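Local structure of globin II, extracellular (Lumbricus terrestris, 1X9F) at residues L10-E15 and E128-C133. The protein probably binds and carries oxygen through its haem as one of the globin subunits of the giant extracellular haemoglobin (erythrocruorin) of the earthworm. Residues are numbered along the deposited sequence; the frame is centred on the assembly and turned at random.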
# COMPACT_ATOMS: atom_id res chain seq x y z
N LEU B 10 -8.70 -29.79 -26.86
CA LEU B 10 -8.43 -28.99 -25.67
C LEU B 10 -7.01 -28.45 -25.70
O LEU B 10 -6.80 -27.25 -25.54
CB LEU B 10 -8.67 -29.81 -24.40
CG LEU B 10 -9.87 -29.50 -23.48
CD1 LEU B 10 -11.02 -28.76 -24.17
CD2 LEU B 10 -10.37 -30.77 -22.80
N LYS B 11 -6.03 -29.33 -25.93
CA LYS B 11 -4.62 -28.94 -25.94
C LYS B 11 -4.30 -27.93 -27.03
O LYS B 11 -3.64 -26.91 -26.78
CB LYS B 11 -3.72 -30.17 -26.06
CG LYS B 11 -2.24 -29.83 -26.04
CD LYS B 11 -1.38 -31.06 -26.04
CE LYS B 11 -1.01 -31.47 -24.64
NZ LYS B 11 -0.03 -32.58 -24.67
N VAL B 12 -4.78 -28.21 -28.24
CA VAL B 12 -4.56 -27.32 -29.38
C VAL B 12 -5.20 -25.95 -29.17
O VAL B 12 -4.60 -24.94 -29.54
CB VAL B 12 -5.00 -27.94 -30.72
CG1 VAL B 12 -4.89 -26.93 -31.86
CG2 VAL B 12 -4.17 -29.18 -31.03
N LYS B 13 -6.39 -25.90 -28.57
CA LYS B 13 -7.00 -24.60 -28.24
C LYS B 13 -6.07 -23.75 -27.37
O LYS B 13 -5.84 -22.58 -27.67
CB LYS B 13 -8.37 -24.77 -27.56
CG LYS B 13 -9.48 -25.16 -28.55
CD LYS B 13 -10.84 -25.28 -27.84
CE LYS B 13 -11.33 -23.91 -27.35
NZ LYS B 13 -12.70 -24.03 -26.73
N SER B 14 -5.51 -24.35 -26.32
CA SER B 14 -4.62 -23.63 -25.41
C SER B 14 -3.31 -23.21 -26.06
O SER B 14 -2.88 -22.06 -25.92
CB SER B 14 -4.32 -24.46 -24.17
OG SER B 14 -5.42 -24.44 -23.28
N GLU B 15 -2.67 -24.15 -26.75
CA GLU B 15 -1.40 -23.87 -27.38
C GLU B 15 -1.55 -22.85 -28.50
O GLU B 15 -0.64 -22.05 -28.73
CB GLU B 15 -0.74 -25.18 -27.84
CG GLU B 15 -0.44 -26.06 -26.63
CD GLU B 15 0.21 -27.38 -26.97
OE1 GLU B 15 0.67 -28.05 -26.02
OE2 GLU B 15 0.27 -27.74 -28.17
N GLU B 128 1.67 -34.15 -32.52
CA GLU B 128 0.69 -35.14 -32.94
C GLU B 128 -0.73 -34.63 -32.78
O GLU B 128 -1.59 -34.92 -33.62
CB GLU B 128 0.88 -36.45 -32.19
CG GLU B 128 1.98 -37.34 -32.75
CD GLU B 128 1.97 -38.73 -32.16
OE1 GLU B 128 2.10 -38.86 -30.92
OE2 GLU B 128 1.83 -39.70 -32.94
N ALA B 129 -0.99 -33.89 -31.70
CA ALA B 129 -2.30 -33.31 -31.44
C ALA B 129 -2.60 -32.18 -32.43
O ALA B 129 -3.73 -32.09 -32.95
CB ALA B 129 -2.39 -32.81 -30.00
N TRP B 130 -1.61 -31.34 -32.71
CA TRP B 130 -1.76 -30.29 -33.71
C TRP B 130 -1.98 -30.87 -35.10
O TRP B 130 -2.92 -30.47 -35.80
CB TRP B 130 -0.55 -29.36 -33.72
CG TRP B 130 -0.63 -28.27 -32.71
CD1 TRP B 130 -0.27 -28.35 -31.40
CD2 TRP B 130 -1.08 -26.93 -32.92
NE1 TRP B 130 -0.48 -27.14 -30.77
CE2 TRP B 130 -0.98 -26.25 -31.69
CE3 TRP B 130 -1.57 -26.23 -34.04
CZ2 TRP B 130 -1.34 -24.91 -31.53
CZ3 TRP B 130 -1.93 -24.90 -33.88
CH2 TRP B 130 -1.81 -24.25 -32.64
N ASP B 131 -1.12 -31.80 -35.50
CA ASP B 131 -1.22 -32.42 -36.81
C ASP B 131 -2.63 -32.96 -37.07
O ASP B 131 -3.22 -32.73 -38.13
CB ASP B 131 -0.18 -33.54 -36.94
CG ASP B 131 -0.13 -34.13 -38.32
OD1 ASP B 131 0.17 -33.39 -39.28
OD2 ASP B 131 -0.38 -35.33 -38.55
N ALA B 132 -3.16 -33.66 -36.07
CA ALA B 132 -4.47 -34.28 -36.16
C ALA B 132 -5.58 -33.24 -36.29
O ALA B 132 -6.50 -33.40 -37.10
CB ALA B 132 -4.71 -35.16 -34.95
N CYS B 133 -5.49 -32.18 -35.50
CA CYS B 133 -6.52 -31.15 -35.47
C CYS B 133 -6.46 -30.20 -36.66
O CYS B 133 -7.50 -29.75 -37.13
CB CYS B 133 -6.47 -30.39 -34.13
SG CYS B 133 -7.17 -31.35 -32.76
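V12 and W130 meet where helix 6-20 crosses helix 127-142 almost at a right angle, the two short segments making an angle of 98° with their axes 9.3 Å apart. The valine's two methyls divide the work. V12 CG1, anti to the backbone N (chi1 174°), sits almost directly over the face of the indole, 3.8 Å from the centroid of the W130 six-membered ring, a CH-pi contact. V12 CG2 instead settles on the backbone of the facing helix, 3.5 Å from A129 O, with the CB atoms of A129 and C133 also beside it. At the indole's edge E15, extended beyond CG, brings in its carboxylate nearly coplanar with the ring. W130 NE1 donates to the anti lone pair of E15 OE2 at 2.8 Å; the oxygen lies in the ring plane, but the N-H...O angle is a bent 143°. D126 N gives OE2 a second hydrogen bond, while OE1 is bound by a polar side chain of a neighbouring subunit of another protein, and this triple grip fixes the carboxylate. An alanine at W130 would probably leave E15 OE2 without its indole donor and open a gap beside V12 CG1. Beyond this close-packed centre the contact slackens at K11, whose CD comes no nearer than 4.4 Å to A129 CB and whose NZ bonds to the backbone of that other-protein subunit. The crossing joins the first and last helices of the globin fold, and the disulfide from C133 to C4 also ties the chain's start to helix 127-142. Around it, L114 and V117 of helix 103-121 pack on W130, and I76 of helix 59-77 on V12.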